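Local structure of cytoplasmic protein (Cryptococcus neoformans var. grubii serotype A, 7LPO) at residues 42-47 against 572-577; 47-52 against 73-78; 98-103 against 139-144. The protein probably hydrolyses the beta-glucosidic bond of steryl glucosides, as a sterylglucosidase belonging to glycoside hydrolase family 5. All blocks are in the same frame, centred on the assembly; numbering follows the deposited sequence.

Interaction 1 (42-47 against 572-577)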
# COMPACT_ATOMS: atom_id res chain seq x y z
N ASN A 42 1.94 -2.81 7.73
CA ASN A 42 2.99 -2.28 6.87
C ASN A 42 4.04 -1.60 7.75
O ASN A 42 3.70 -0.76 8.58
CB ASN A 42 2.43 -1.28 5.87
CG ASN A 42 1.65 -1.95 4.75
OD1 ASN A 42 2.15 -2.10 3.63
ND2 ASN A 42 0.43 -2.37 5.06
N LEU A 43 5.30 -1.97 7.54
CA LEU A 43 6.44 -1.46 8.31
C LEU A 43 7.51 -1.06 7.30
O LEU A 43 8.24 -1.92 6.80
CB LEU A 43 6.94 -2.53 9.27
CG LEU A 43 8.07 -2.18 10.24
CD1 LEU A 43 7.52 -1.52 11.48
CD2 LEU A 43 8.85 -3.45 10.60
N SER A 44 7.62 0.23 6.98
CA SER A 44 6.85 1.32 7.57
C SER A 44 6.82 2.50 6.60
O SER A 44 7.72 2.68 5.79
CB SER A 44 7.45 1.75 8.90
OG SER A 44 6.93 3.01 9.32
N GLY A 45 5.79 3.33 6.70
CA GLY A 45 5.77 4.59 5.99
C GLY A 45 6.99 5.47 6.22
O GLY A 45 7.32 6.31 5.38
N SER A 46 7.65 5.30 7.37
CA SER A 46 8.81 6.13 7.68
C SER A 46 9.98 5.85 6.75
O SER A 46 10.89 6.68 6.66
CB SER A 46 9.25 5.91 9.13
OG SER A 46 9.57 4.55 9.34
N ALA A 47 9.99 4.70 6.06
CA ALA A 47 11.03 4.40 5.09
C ALA A 47 10.81 5.11 3.76
O ALA A 47 11.59 4.89 2.83
CB ALA A 47 11.12 2.90 4.86
N ASN A 572 -0.73 2.02 8.91
CA ASN A 572 0.59 1.41 8.99
C ASN A 572 1.09 1.57 10.44
O ASN A 572 0.34 1.99 11.33
CB ASN A 572 1.57 2.05 8.01
CG ASN A 572 1.73 3.54 8.21
OD1 ASN A 572 0.86 4.23 8.77
ND2 ASN A 572 2.85 4.05 7.76
N TYR A 573 2.35 1.23 10.68
CA TYR A 573 3.01 1.37 11.98
C TYR A 573 4.22 2.27 11.79
O TYR A 573 5.14 1.92 11.04
CB TYR A 573 3.41 -0.01 12.52
CG TYR A 573 3.91 -0.02 13.94
CD1 TYR A 573 3.03 -0.14 15.01
CD2 TYR A 573 5.27 0.07 14.21
CE1 TYR A 573 3.50 -0.16 16.32
CE2 TYR A 573 5.75 0.05 15.51
CZ TYR A 573 4.86 -0.07 16.56
OH TYR A 573 5.35 -0.09 17.86
N VAL A 574 4.22 3.42 12.45
CA VAL A 574 5.25 4.42 12.22
C VAL A 574 5.90 4.80 13.54
O VAL A 574 5.33 5.61 14.29
CB VAL A 574 4.66 5.67 11.53
CG1 VAL A 574 5.75 6.67 11.21
CG2 VAL A 574 3.89 5.28 10.27
N PRO A 575 7.09 4.28 13.84
CA PRO A 575 7.73 4.61 15.14
C PRO A 575 7.88 6.09 15.44
O PRO A 575 7.86 6.46 16.63
CB PRO A 575 9.09 3.92 15.03
CG PRO A 575 8.82 2.71 14.12
CD PRO A 575 7.80 3.21 13.11
N ASP A 576 8.02 6.96 14.44
CA ASP A 576 8.27 8.38 14.71
C ASP A 576 7.06 9.25 14.41
O ASP A 576 7.20 10.47 14.26
CB ASP A 576 9.49 8.86 13.92
CG ASP A 576 9.28 8.82 12.41
OD1 ASP A 576 8.19 8.40 11.96
OD2 ASP A 576 10.21 9.21 11.67
N ASN A 577 5.86 8.67 14.35
CA ASN A 577 4.65 9.46 14.21
C ASN A 577 4.50 10.45 15.37
O ASN A 577 4.81 10.13 16.52
CB ASN A 577 3.44 8.53 14.14
CG ASN A 577 2.10 9.27 14.28
OD1 ASN A 577 1.73 9.71 15.36
ND2 ASN A 577 1.38 9.39 13.18
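A TIM barrel closes where Asn42 and Ser44, at the end of strand 35-43, meet Tyr573 in the loop that follows strand 567-570. The amide Tyr573 N donates to Asn42 O over 3.2 Å, carrying the parallel pairing slightly beyond the last strand. Ser44 then takes over. With its OG anti to the backbone N (chi1 165°), the hydroxyl donates to Tyr573 O at 2.7 Å, approaching at a tilt of 22° from the carbonyl plane. The same OG accepts from Ser46 N, 3.1 Å away and almost straight at 173°, which makes an ST turn; one hydroxyl thus ties the start of the 3-10 segment to the facing loop. On another side, Leu43 and Tyr573 run side by side in the same direction, and Leu43 CD1 touches the ring obliquely at CD2, 3.9 Å away. Beyond them, Tyr573 OH bonds to His87 and Arg90 of helix 83-93. Farther along, Ser46 CB packs against Val574 CG1 at 4.1 Å, just where Val574 opens a type I turn. Such a junction between first and last strands is typical of the (beta/alpha)8 barrel of family 5 glycosidases.

Interaction 2 (47-52 against 73-78)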
# COMPACT_ATOMS: atom_id res chain seq x y z
N ALA A 47 9.99 4.70 6.06
CA ALA A 47 11.03 4.40 5.09
C ALA A 47 10.81 5.11 3.76
O ALA A 47 11.59 4.89 2.83
CB ALA A 47 11.12 2.90 4.86
N LYS A 48 9.81 5.97 3.66
CA LYS A 48 9.58 6.69 2.42
C LYS A 48 10.57 7.83 2.18
O LYS A 48 10.69 8.30 1.04
CB LYS A 48 8.17 7.27 2.40
CG LYS A 48 7.06 6.29 2.19
CD LYS A 48 5.72 7.04 2.24
CE LYS A 48 4.56 6.13 1.98
NZ LYS A 48 3.29 6.90 1.96
N HIS A 49 11.23 8.32 3.22
CA HIS A 49 12.07 9.50 3.11
C HIS A 49 13.30 9.34 3.99
O HIS A 49 13.27 8.60 4.98
CB HIS A 49 11.31 10.79 3.51
CG HIS A 49 10.67 10.72 4.87
ND1 HIS A 49 9.38 10.27 5.06
CD2 HIS A 49 11.14 11.06 6.09
CE1 HIS A 49 9.09 10.31 6.35
NE2 HIS A 49 10.14 10.79 7.00
N PRO A 50 14.39 10.01 3.64
CA PRO A 50 15.62 9.87 4.43
C PRO A 50 15.48 10.49 5.81
O PRO A 50 14.58 11.29 6.09
CB PRO A 50 16.68 10.63 3.61
CG PRO A 50 16.03 10.95 2.28
CD PRO A 50 14.54 10.95 2.52
N ASN A 51 16.43 10.13 6.67
CA ASN A 51 16.54 10.71 8.00
C ASN A 51 16.51 12.23 7.93
O ASN A 51 17.19 12.85 7.10
CB ASN A 51 17.85 10.25 8.67
CG ASN A 51 17.85 8.75 8.97
OD1 ASN A 51 18.61 7.99 8.39
ND2 ASN A 51 16.99 8.35 9.88
N ASN A 52 15.71 12.83 8.80
CA ASN A 52 15.62 14.26 9.01
C ASN A 52 15.08 15.03 7.81
O ASN A 52 15.20 16.24 7.78
CB ASN A 52 16.99 14.86 9.39
CG ASN A 52 17.67 14.09 10.51
OD1 ASN A 52 17.09 13.87 11.58
ND2 ASN A 52 18.90 13.66 10.26
N ILE A 73 19.29 4.78 6.51
CA ILE A 73 19.67 3.79 7.51
C ILE A 73 18.89 4.02 8.80
O ILE A 73 18.68 5.16 9.22
CB ILE A 73 21.18 3.84 7.79
CG1 ILE A 73 21.97 3.46 6.53
CG2 ILE A 73 21.53 2.91 8.94
CD1 ILE A 73 22.29 1.99 6.44
N ASN A 74 18.47 2.92 9.42
CA ASN A 74 17.78 2.86 10.70
C ASN A 74 16.31 3.25 10.59
O ASN A 74 15.66 3.46 11.62
CB ASN A 74 18.47 3.73 11.76
CG ASN A 74 19.64 3.01 12.41
OD1 ASN A 74 19.62 1.79 12.58
ND2 ASN A 74 20.66 3.77 12.78
N LYS A 75 15.76 3.33 9.38
CA LYS A 75 14.32 3.31 9.17
C LYS A 75 13.99 2.06 8.36
O LYS A 75 14.60 1.85 7.30
CB LYS A 75 13.84 4.56 8.44
CG LYS A 75 14.01 5.84 9.22
CD LYS A 75 14.07 7.03 8.28
CE LYS A 75 13.10 8.11 8.70
NZ LYS A 75 12.58 8.83 7.52
N PRO A 76 12.99 1.27 8.76
CA PRO A 76 11.96 1.62 9.74
C PRO A 76 12.34 1.47 11.21
O PRO A 76 11.73 2.11 12.05
CB PRO A 76 10.81 0.65 9.40
CG PRO A 76 11.53 -0.59 8.90
CD PRO A 76 12.78 -0.07 8.17
N LEU A 77 13.33 0.63 11.51
CA LEU A 77 13.68 0.31 12.88
C LEU A 77 15.13 0.68 13.16
O LEU A 77 16.03 0.35 12.38
CB LEU A 77 13.45 -1.17 13.15
CG LEU A 77 12.01 -1.65 13.17
CD1 LEU A 77 12.02 -3.16 13.35
CD2 LEU A 77 11.18 -0.98 14.25
N ASN A 78 15.35 1.36 14.28
CA ASN A 78 16.70 1.71 14.71
C ASN A 78 17.33 0.50 15.39
O ASN A 78 16.79 -0.04 16.36
CB ASN A 78 16.66 2.90 15.66
CG ASN A 78 18.04 3.46 15.93
OD1 ASN A 78 18.95 2.73 16.32
ND2 ASN A 78 18.21 4.74 15.70
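Lys75 reaches across to His49 and Pro50 and thereby pins together two irregular connections of the TIM-barrel fold, the one leaving strand 35-43 and the one running from helix 61-66 to helix 83-93. Neither has regular structure, so the example illustrates how a single buried amine can organise loop backbone. The second segment begins at Ile73, whose backbone is covered by the side chain of Asn51 while its own CB is directed away from the facing loop. Asn74 bonds through its side chain to Leu79 and Asp80. At Lys75 the chain comes closest: its CA lies 5.4 Å from the CA of Ala47, and its CB is directed toward the other segment, 4.4 Å from Ala47 CA. The aliphatic part runs alongside the Asn51 side chain, the two heading opposite ways, and Lys75 CD comes within 3.7 Å of His49 O. Bends at chi3 (129°) and chi4 (-148°) set CE and then NZ, bringing the amine to the His49 carbonyl. Several backbone carbonyls share its protons: Ser46 O is one acceptor, and Pro50 O, at 3.5 Å from Lys75 NZ, is a weak one. The His49 side chain crosses that of Lys75 at about a right angle, and its ring meets the amine obliquely. Next, a cis peptide bond leads into Pro76, which packs on Tyr123 of helix 118-133, and Leu77 buries its side chain against helix 83-93. Of the bonds that the amine makes across this contact, the shortest is Lys75 NZ to His49 O, 2.6 Å long, with the donor standing above the carbonyl plane, 44° out of it.

Interaction 3 (98-103 against 139-144)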
# COMPACT_ATOMS: atom_id res chain seq x y z
N LEU A 98 2.63 -11.03 10.44
CA LEU A 98 2.92 -10.63 9.07
C LEU A 98 3.40 -9.19 9.04
O LEU A 98 2.92 -8.34 9.80
CB LEU A 98 1.67 -10.77 8.19
CG LEU A 98 1.74 -10.24 6.75
CD1 LEU A 98 2.50 -11.21 5.88
CD2 LEU A 98 0.33 -10.02 6.21
N LEU A 99 4.36 -8.93 8.17
CA LEU A 99 4.87 -7.58 7.93
C LEU A 99 5.00 -7.40 6.43
O LEU A 99 5.57 -8.26 5.76
CB LEU A 99 6.23 -7.37 8.60
CG LEU A 99 6.31 -7.51 10.11
CD1 LEU A 99 7.76 -7.56 10.54
CD2 LEU A 99 5.57 -6.40 10.81
N ARG A 100 4.42 -6.32 5.91
CA ARG A 100 4.68 -5.87 4.55
C ARG A 100 5.82 -4.87 4.65
O ARG A 100 5.66 -3.80 5.25
CB ARG A 100 3.43 -5.26 3.92
CG ARG A 100 3.62 -4.84 2.47
CD ARG A 100 2.28 -4.64 1.83
NE ARG A 100 2.36 -4.13 0.46
CZ ARG A 100 2.20 -2.85 0.13
NH1 ARG A 100 2.00 -1.92 1.06
NH2 ARG A 100 2.25 -2.50 -1.15
N TYR A 101 6.98 -5.23 4.12
CA TYR A 101 8.20 -4.46 4.36
C TYR A 101 8.40 -3.43 3.26
O TYR A 101 8.56 -3.79 2.10
CB TYR A 101 9.42 -5.38 4.47
CG TYR A 101 10.63 -4.60 4.89
CD1 TYR A 101 11.40 -3.91 3.95
CD2 TYR A 101 10.99 -4.49 6.23
CE1 TYR A 101 12.50 -3.16 4.34
CE2 TYR A 101 12.09 -3.75 6.62
CZ TYR A 101 12.84 -3.09 5.67
OH TYR A 101 13.93 -2.34 6.06
N VAL A 102 8.44 -2.17 3.65
CA VAL A 102 8.47 -1.05 2.72
C VAL A 102 9.91 -0.63 2.45
O VAL A 102 10.67 -0.35 3.38
CB VAL A 102 7.65 0.14 3.28
CG1 VAL A 102 7.76 1.34 2.36
CG2 VAL A 102 6.20 -0.26 3.49
N PHE A 103 10.28 -0.57 1.17
CA PHE A 103 11.54 0.02 0.73
C PHE A 103 11.28 0.77 -0.56
O PHE A 103 10.32 0.50 -1.29
CB PHE A 103 12.65 -1.04 0.54
CG PHE A 103 12.42 -1.96 -0.61
CD1 PHE A 103 11.63 -3.09 -0.46
CD2 PHE A 103 12.98 -1.70 -1.84
CE1 PHE A 103 11.40 -3.94 -1.52
CE2 PHE A 103 12.76 -2.55 -2.91
CZ PHE A 103 11.97 -3.67 -2.75
N PHE A 139 6.59 -10.10 3.41
CA PHE A 139 6.70 -9.95 1.97
C PHE A 139 7.12 -8.52 1.65
O PHE A 139 6.79 -7.57 2.37
CB PHE A 139 5.43 -10.41 1.20
CG PHE A 139 4.22 -9.55 1.36
CD1 PHE A 139 3.42 -9.66 2.47
CD2 PHE A 139 3.84 -8.69 0.35
CE1 PHE A 139 2.28 -8.89 2.60
CE2 PHE A 139 2.70 -7.92 0.47
CZ PHE A 139 1.92 -8.03 1.59
N MET A 140 7.92 -8.40 0.61
CA MET A 140 8.64 -7.17 0.29
C MET A 140 7.81 -6.27 -0.61
O MET A 140 7.23 -6.73 -1.60
CB MET A 140 9.96 -7.50 -0.40
CG MET A 140 10.83 -8.54 0.31
SD MET A 140 11.27 -8.05 1.99
CE MET A 140 12.40 -6.78 1.83
N ASP A 141 7.77 -4.99 -0.29
CA ASP A 141 6.98 -4.01 -1.03
C ASP A 141 7.90 -2.97 -1.64
O ASP A 141 8.40 -2.08 -0.93
CB ASP A 141 5.96 -3.35 -0.10
CG ASP A 141 5.51 -1.98 -0.59
OD1 ASP A 141 5.47 -1.73 -1.82
OD2 ASP A 141 5.18 -1.14 0.28
N PRO A 142 8.19 -3.06 -2.95
CA PRO A 142 8.84 -1.93 -3.64
C PRO A 142 7.88 -0.76 -3.75
O PRO A 142 6.94 -0.78 -4.56
CB PRO A 142 9.20 -2.51 -5.02
CG PRO A 142 8.62 -3.86 -5.07
CD PRO A 142 7.72 -4.07 -3.91
N HIS A 143 8.08 0.25 -2.93
CA HIS A 143 7.03 1.21 -2.64
C HIS A 143 7.28 2.53 -3.35
O HIS A 143 8.42 3.00 -3.45
CB HIS A 143 6.91 1.46 -1.13
CG HIS A 143 5.66 2.19 -0.75
ND1 HIS A 143 4.53 1.54 -0.29
CD2 HIS A 143 5.35 3.50 -0.79
CE1 HIS A 143 3.59 2.43 -0.05
NE2 HIS A 143 4.06 3.63 -0.35
N GLN A 144 6.19 3.14 -3.82
CA GLN A 144 6.21 4.46 -4.41
C GLN A 144 4.82 5.08 -4.23
O GLN A 144 3.82 4.39 -4.07
CB GLN A 144 6.60 4.41 -5.90
CG GLN A 144 5.53 3.83 -6.82
CD GLN A 144 4.45 4.83 -7.19
OE1 GLN A 144 4.71 6.02 -7.33
NE2 GLN A 144 3.23 4.35 -7.37
O HOH W 1 3.92 -3.05 -3.59
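Arg100 and Phe139 face each other on neighbouring parallel strands of the barrel, whose ladder of backbone bonds runs from Phe139 N with Leu99 O to His143 N with Phe103 O. From its first carbon, Arg100 uses the phenyl ring as a support. CB lies 3.9 Å from Phe139 CZ; CG sits over the ring face, a CH-pi contact 4.1 Å from the centroid; and CD presses on CZ at 3.4 Å. The chain stays extended to NE (chi3 175°), which passes Asp141 CB and forms a salt bridge with Asp267. The guanidinium then lies flat over the carboxylate of Asp141, their planes only 11° apart. Arg100 NH1 is 3.4 Å from Asp141 OD2, but that oxygen is well out of the guanidinium plane, so the pairing is one of charges with no N-H aimed at it. Instead NH1 serves Asn42 and Glu521, and NH2 serves Asn270. A water bridges the two groups, donating to Asp141 OD1 at 2.7 Å and weakly accepting from Arg100 NH2. About 90° round Asp141 OD2 from Arg100 NH1, His143 ND1 donates to the syn lone pair of that oxygen over 2.8 Å, in the plane of the imidazole. The His143 side chain is about 5 Å from a bound Tris, probably from the crystallisation liquor, at the strand ends where TIM barrels carry their active sites. The stack would be expected to let Asp141 partly offset the charge of Arg100 while leaving most guanidinium N-H groups to other acceptors; Asp141 at ND1 and Asp145 at NE2 together hold the rotation of the His143 ring.

How the interactions relate
Interactions 1 and 2 lie at and beyond the end of strand 35-43, while interaction 3 runs along the strands beside it. Interaction 1 closes the longest loop, with 524 residues between its segments, and both others are nested within it, interaction 2 ending before interaction 3 begins. Interactions 1 and 2 share Ala47, their centres about 9 Å apart; the centres of 1 and 3 are about 11 Å apart, joined because strands 35-43 and 98-104 are neighbours: Leu43 N meets Arg100 O at 3.0 Å. Interactions 2 and 3, centres about 14 Å apart, touch through Pro76 on Tyr101 and Lys48 on His143. Neighbouring strands and loops are thus joined; His143 and Lys48 lie near a bound Tris, consistent with a pocket there.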